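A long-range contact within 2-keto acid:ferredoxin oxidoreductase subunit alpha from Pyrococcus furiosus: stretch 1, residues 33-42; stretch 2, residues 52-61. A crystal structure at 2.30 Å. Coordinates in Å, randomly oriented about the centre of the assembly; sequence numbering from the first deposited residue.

Stretch 1 (33-42) AILAGCRFYA
Stretch 2 52-61: IFEAMALYMP

No hydrogen bond joins these two stretches; two selenomethionines, Met56 and Met60, supply most of stretch 2's share of an apolar contact. Together the stretches bury 497 Å².

Stretch 1 enters as the last turn of a helix, through Ala33, Ile34 and Leu35. Gly37 ends it with phi/psi of 108/10. Gly37 N bonds to Ile34 O at 3.2 Å and Cys38 N to Ala33 O at 3.1 Å, a Schellman motif. A CB on Gly37 would jam against the carbonyl O of Ala36, so glycine suits this turn. Cys38 (-62/126) and Arg39 (-128/7) lead into an extended run, in which Phe40, Tyr41 and Ala42 have phi near -135° and psi near 130°.

Stretch 2 is helical from Ile52, with regular bonds such as Ala57 N to Phe53 O, 2.7 Å, and Met60 N to Met56 O, 2.9 Å. The strand and helix axes approach to 9.8 Å and run roughly antiparallel, at 142°. In register, Arg39 CA lies 6.7 Å from Met60 CA, and Tyr41 CA 7.3 Å from Met56 CA.

Tyr41 points toward the helix and gives up 120 Å², the largest share. Its chi1 is t and its chi2 is 96°. Met56 CG sits over one ring face, 4.0 Å from the Tyr41 ring centroid, in a CH-pi contact. Phe53 (chi1 t, chi2 96°) meets the ring edge, its CD1 4.0 Å from Tyr41 CE2. Tyr41 OH lies 3.6 Å from CG2 of Ile52 (chi1 t, chi2 t). This hydroxyl is buried without a polar partner in the model.

Met56 points toward stretch 1, with chi1 and chi2 both m and chi3 at -93°. Its bent chain brings Met56 CE to 4.2 Å from Ala33 CB and 4.1 Å from Cys38 SG. The small alanine side chain lies beside this methyl. Ile34, with chi1 m and chi2 t, places CD1 4.2 Å from Met56 SE and 3.3 Å from Tyr59 CB. The latter contact is tight.

Met60 starts sideways, but its end comes nearer. Chi1 and chi2 are m and chi3 is t. Met60 CE packs 3.4 Å from Phe40 N, 3.7 Å from Cys38 SG and 3.7 Å from Tyr41 CB. A long, flexible side chain suits this reach to the backbone.

Phe40 and Ala42 point away from the helix, in alternation with Tyr41. Arg39 also points away, with chi1 and chi2 m and chi3 t. Arg39 NH1 donates to Cys38 O at 2.7 Å and Ile34 O at 3.0 Å. The bond to Ile34 O ties Arg39 to the last turn of the helix.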

ATOM      1  N   ALA A  33       4.404  -3.282   1.894  1.00 27.05           N
ATOM      2  CA  ALA A  33       3.492  -3.752   0.862  1.00 26.78           C
ATOM      3  C   ALA A  33       4.115  -4.923   0.115  1.00 29.07           C
ATOM      4  O   ALA A  33       3.523  -5.981   0.023  1.00 30.80           O
ATOM      5  CB  ALA A  33       3.125  -2.621  -0.067  1.00 26.25           C
ATOM      6  N   ILE A  34       5.362  -4.753  -0.313  1.00 30.64           N
ATOM      7  CA  ILE A  34       6.106  -5.793  -1.001  1.00 26.63           C
ATOM      8  C   ILE A  34       6.394  -7.015  -0.154  1.00 30.03           C
ATOM      9  O   ILE A  34       6.273  -8.155  -0.631  1.00 31.82           O
ATOM     10  CB  ILE A  34       7.394  -5.207  -1.594  1.00 29.45           C
ATOM     11  CG1 ILE A  34       7.006  -4.310  -2.775  1.00 32.47           C
ATOM     12  CG2 ILE A  34       8.336  -6.289  -2.008  1.00 29.00           C
ATOM     13  CD1 ILE A  34       8.120  -3.637  -3.448  1.00 35.35           C
ATOM     14  N   LEU A  35       6.793  -6.811   1.093  1.00 30.15           N
ATOM     15  CA  LEU A  35       7.013  -7.947   1.986  1.00 31.28           C
ATOM     16  C   LEU A  35       5.698  -8.686   2.243  1.00 29.42           C
ATOM     17  O   LEU A  35       5.710  -9.891   2.466  1.00 27.59           O
ATOM     18  CB  LEU A  35       7.666  -7.520   3.327  1.00 31.26           C
ATOM     19  CG  LEU A  35       9.184  -7.248   3.272  1.00 31.75           C
ATOM     20  CD1 LEU A  35       9.592  -6.314   4.411  1.00 32.23           C
ATOM     21  CD2 LEU A  35      10.001  -8.551   3.320  1.00 33.40           C
ATOM     22  N   ALA A  36       4.586  -7.955   2.238  1.00 30.36           N
ATOM     23  CA  ALA A  36       3.265  -8.551   2.453  1.00 30.78           C
ATOM     24  C   ALA A  36       2.732  -9.329   1.232  1.00 30.82           C
ATOM     25  O   ALA A  36       1.745 -10.042   1.356  1.00 30.62           O
ATOM     26  CB  ALA A  36       2.261  -7.488   2.846  1.00 30.15           C
ATOM     27  N   GLY A  37       3.363  -9.160   0.073  1.00 31.49           N
ATOM     28  CA  GLY A  37       3.060  -9.944  -1.139  1.00 30.17           C
ATOM     29  C   GLY A  37       2.342  -9.153  -2.207  1.00 30.14           C
ATOM     30  O   GLY A  37       1.873  -9.724  -3.169  1.00 34.10           O
ATOM     31  N   CYS A  38       2.241  -7.836  -2.045  1.00 29.72           N
ATOM     32  CA  CYS A  38       1.694  -6.986  -3.095  1.00 29.97           C
ATOM     33  C   CYS A  38       2.565  -7.084  -4.354  1.00 32.57           C
ATOM     34  O   CYS A  38       3.789  -6.880  -4.298  1.00 31.81           O
ATOM     35  CB  CYS A  38       1.636  -5.539  -2.649  1.00 28.18           C
ATOM     36  SG  CYS A  38       0.908  -4.414  -3.827  1.00 26.48           S
ATOM     37  N   ARG A  39       1.917  -7.402  -5.472  1.00 32.97           N
ATOM     38  CA  ARG A  39       2.567  -7.467  -6.774  1.00 30.08           C
ATOM     39  C   ARG A  39       1.855  -6.646  -7.819  1.00 26.86           C
ATOM     40  O   ARG A  39       2.249  -6.641  -8.954  1.00 32.49           O
ATOM     41  CB  ARG A  39       2.720  -8.912  -7.218  1.00 28.57           C
ATOM     42  CG  ARG A  39       3.658  -9.710  -6.332  1.00 27.97           C
ATOM     43  CD  ARG A  39       5.078  -9.092  -6.308  1.00 29.98           C
ATOM     44  NE  ARG A  39       6.027  -9.855  -5.485  1.00 30.45           N
ATOM     45  CZ  ARG A  39       6.221  -9.703  -4.171  1.00 29.89           C
ATOM     46  NH1 ARG A  39       5.561  -8.802  -3.464  1.00 29.83           N
ATOM     47  NH2 ARG A  39       7.117 -10.451  -3.558  1.00 29.62           N
ATOM     48  N   PHE A  40       0.854  -5.877  -7.421  1.00 25.66           N
ATOM     49  CA  PHE A  40       0.216  -5.009  -8.344  1.00 25.49           C
ATOM     50  C   PHE A  40      -0.037  -3.665  -7.703  1.00 27.27           C
ATOM     51  O   PHE A  40      -0.673  -3.600  -6.641  1.00 30.69           O
ATOM     52  CB  PHE A  40      -1.140  -5.608  -8.802  1.00 25.26           C
ATOM     53  CG  PHE A  40      -1.805  -4.785  -9.820  1.00 25.22           C
ATOM     54  CD1 PHE A  40      -1.603  -5.041 -11.173  1.00 28.16           C
ATOM     55  CD2 PHE A  40      -2.579  -3.703  -9.452  1.00 25.20           C
ATOM     56  CE1 PHE A  40      -2.208  -4.237 -12.143  1.00 26.83           C
ATOM     57  CE2 PHE A  40      -3.162  -2.875 -10.419  1.00 26.60           C
ATOM     58  CZ  PHE A  40      -2.990  -3.154 -11.760  1.00 24.63           C
ATOM     59  N   TYR A  41       0.381  -2.596  -8.380  1.00 28.34           N
ATOM     60  CA  TYR A  41       0.194  -1.228  -7.886  1.00 29.63           C
ATOM     61  C   TYR A  41      -0.270  -0.349  -9.041  1.00 30.24           C
ATOM     62  O   TYR A  41       0.322  -0.368 -10.127  1.00 35.26           O
ATOM     63  CB  TYR A  41       1.514  -0.677  -7.282  1.00 31.86           C
ATOM     64  CG  TYR A  41       1.440   0.765  -6.772  1.00 31.72           C
ATOM     65  CD1 TYR A  41       1.196   1.041  -5.437  1.00 35.01           C
ATOM     66  CD2 TYR A  41       1.604   1.832  -7.615  1.00 33.13           C
ATOM     67  CE1 TYR A  41       1.124   2.345  -4.957  1.00 34.49           C
ATOM     68  CE2 TYR A  41       1.506   3.136  -7.158  1.00 33.22           C
ATOM     69  CZ  TYR A  41       1.278   3.382  -5.824  1.00 35.08           C
ATOM     70  OH  TYR A  41       1.212   4.677  -5.361  1.00 36.37           O
ATOM     71  N   ALA A  42      -1.320   0.422  -8.825  1.00 33.68           N
ATOM     72  CA  ALA A  42      -1.785   1.359  -9.838  1.00 34.45           C
ATOM     73  C   ALA A  42      -1.918   2.736  -9.219  1.00 38.88           C
ATOM     74  O   ALA A  42      -2.473   2.903  -8.118  1.00 40.89           O
ATOM     75  CB  ALA A  42      -3.105   0.903 -10.443  1.00 37.37           C
ATOM     76  N   ILE A  52       5.654   7.422  -2.821  1.00 32.51           N
ATOM     77  CA  ILE A  52       5.395   5.981  -2.958  1.00 31.17           C
ATOM     78  C   ILE A  52       5.396   5.463  -4.386  1.00 27.86           C
ATOM     79  O   ILE A  52       5.863   4.359  -4.647  1.00 28.02           O
ATOM     80  CB  ILE A  52       4.110   5.538  -2.190  1.00 35.68           C
ATOM     81  CG1 ILE A  52       3.905   4.048  -2.364  1.00 37.97           C
ATOM     82  CG2 ILE A  52       2.906   6.283  -2.645  1.00 40.05           C
ATOM     83  CD1 ILE A  52       3.124   3.460  -1.299  1.00 44.80           C
ATOM     84  N   PHE A  53       4.917   6.253  -5.333  1.00 31.49           N
ATOM     85  CA  PHE A  53       4.892   5.794  -6.722  1.00 29.96           C
ATOM     86  C   PHE A  53       6.291   5.364  -7.183  1.00 30.95           C
ATOM     87  O   PHE A  53       6.479   4.253  -7.737  1.00 28.87           O
ATOM     88  CB  PHE A  53       4.317   6.864  -7.662  1.00 31.94           C
ATOM     89  CG  PHE A  53       4.262   6.417  -9.081  1.00 35.03           C
ATOM     90  CD1 PHE A  53       3.091   5.879  -9.612  1.00 34.97           C
ATOM     91  CD2 PHE A  53       5.410   6.470  -9.884  1.00 34.45           C
ATOM     92  CE1 PHE A  53       3.057   5.427 -10.926  1.00 37.27           C
ATOM     93  CE2 PHE A  53       5.388   6.012 -11.186  1.00 36.01           C
ATOM     94  CZ  PHE A  53       4.206   5.486 -11.713  1.00 37.75           C
ATOM     95  N   GLU A  54       7.273   6.244  -6.951  1.00 33.35           N
ATOM     96  CA  GLU A  54       8.654   6.020  -7.401  1.00 31.16           C
ATOM     97  C   GLU A  54       9.296   4.826  -6.741  1.00 26.32           C
ATOM     98  O   GLU A  54      10.107   4.147  -7.348  1.00 28.91           O
ATOM     99  CB  GLU A  54       9.532   7.259  -7.161  1.00 33.01           C
ATOM    100  CG  GLU A  54       9.122   8.465  -7.983  1.00 34.98           C
ATOM    101  N   ALA A  55       8.977   4.576  -5.480  1.00 28.16           N
ATOM    102  CA  ALA A  55       9.561   3.423  -4.795  1.00 27.76           C
ATOM    103  C   ALA A  55       8.998   2.143  -5.402  1.00 28.11           C
ATOM    104  O   ALA A  55       9.744   1.212  -5.663  1.00 31.37           O
ATOM    105  CB  ALA A  55       9.281   3.492  -3.300  1.00 29.72           C
HETATM  106  N   MSE A  56       7.683   2.130  -5.658  1.00 29.49           N
HETATM  107  CA  MSE A  56       6.999   0.983  -6.295  1.00 31.34           C
HETATM  108  C   MSE A  56       7.439   0.803  -7.758  1.00 29.29           C
HETATM  109  O   MSE A  56       7.719  -0.326  -8.191  1.00 30.33           O
HETATM  110  CB  MSE A  56       5.471   1.143  -6.204  1.00 33.55           C
HETATM  111  CG  MSE A  56       4.941   1.204  -4.776  1.00 36.12           C
HETATM  112 SE   MSE A  56       5.406  -0.397  -3.728  1.00 45.83          SE
HETATM  113  CE  MSE A  56       3.742  -1.518  -4.048  1.00 46.49           C
ATOM    114  N   ALA A  57       7.566   1.906  -8.495  1.00 28.43           N
ATOM    115  CA  ALA A  57       8.165   1.849  -9.852  1.00 31.32           C
ATOM    116  C   ALA A  57       9.548   1.215  -9.867  1.00 34.93           C
ATOM    117  O   ALA A  57       9.879   0.453 -10.783  1.00 38.39           O
ATOM    118  CB  ALA A  57       8.236   3.231 -10.483  1.00 30.23           C
ATOM    119  N   LEU A  58      10.375   1.530  -8.869  1.00 33.28           N
ATOM    120  CA  LEU A  58      11.688   0.874  -8.760  1.00 30.83           C
ATOM    121  C   LEU A  58      11.596  -0.581  -8.351  1.00 30.11           C
ATOM    122  O   LEU A  58      12.233  -1.441  -8.941  1.00 30.75           O
ATOM    123  CB  LEU A  58      12.571   1.628  -7.754  1.00 34.44           C
ATOM    124  CG  LEU A  58      13.951   1.053  -7.433  1.00 32.95           C
ATOM    125  CD1 LEU A  58      14.884   1.248  -8.626  1.00 33.21           C
ATOM    126  CD2 LEU A  58      14.490   1.728  -6.199  1.00 33.86           C
ATOM    127  N   TYR A  59      10.835  -0.866  -7.303  1.00 31.25           N
ATOM    128  CA  TYR A  59      10.899  -2.189  -6.692  1.00 32.27           C
ATOM    129  C   TYR A  59      10.087  -3.270  -7.410  1.00 33.01           C
ATOM    130  O   TYR A  59      10.504  -4.423  -7.417  1.00 32.56           O
ATOM    131  CB  TYR A  59      10.434  -2.143  -5.224  1.00 33.06           C
ATOM    132  CG  TYR A  59      11.321  -1.355  -4.269  1.00 34.05           C
ATOM    133  CD1 TYR A  59      12.709  -1.335  -4.428  1.00 35.11           C
ATOM    134  CD2 TYR A  59      10.771  -0.691  -3.168  1.00 32.92           C
ATOM    135  CE1 TYR A  59      13.528  -0.631  -3.557  1.00 36.06           C
ATOM    136  CE2 TYR A  59      11.580  -0.002  -2.262  1.00 35.00           C
ATOM    137  CZ  TYR A  59      12.970   0.023  -2.479  1.00 35.36           C
ATOM    138  OH  TYR A  59      13.804   0.675  -1.634  1.00 35.54           O
HETATM  139  N   MSE A  60       8.923  -2.909  -7.956  1.00 31.94           N
HETATM  140  CA  MSE A  60       8.010  -3.907  -8.536  1.00 35.36           C
HETATM  141  C   MSE A  60       8.650  -4.763  -9.633  1.00 33.83           C
HETATM  142  O   MSE A  60       8.559  -5.980  -9.561  1.00 32.13           O
HETATM  143  CB  MSE A  60       6.717  -3.258  -9.065  1.00 36.94           C
HETATM  144  CG  MSE A  60       5.667  -2.992  -8.013  1.00 39.98           C
HETATM  145 SE   MSE A  60       5.106  -4.547  -6.905  1.00 47.23          SE
HETATM  146  CE  MSE A  60       3.407  -3.796  -6.494  1.00 40.92           C
ATOM    147  N   PRO A  61       9.306  -4.134 -10.639  1.00 33.22           N
ATOM    148  CA  PRO A  61       9.987  -4.970 -11.647  1.00 34.60           C
ATOM    149  C   PRO A  61      10.975  -5.948 -11.052  1.00 38.55           C
ATOM    150  O   PRO A  61      11.179  -7.022 -11.620  1.00 38.96           O
ATOM    151  CB  PRO A  61      10.701  -3.961 -12.563  1.00 35.19           C
ATOM    152  CG  PRO A  61       9.994  -2.636 -12.345  1.00 35.21           C
ATOM    153  CD  PRO A  61       9.396  -2.688 -10.938  1.00 34.52           C
TER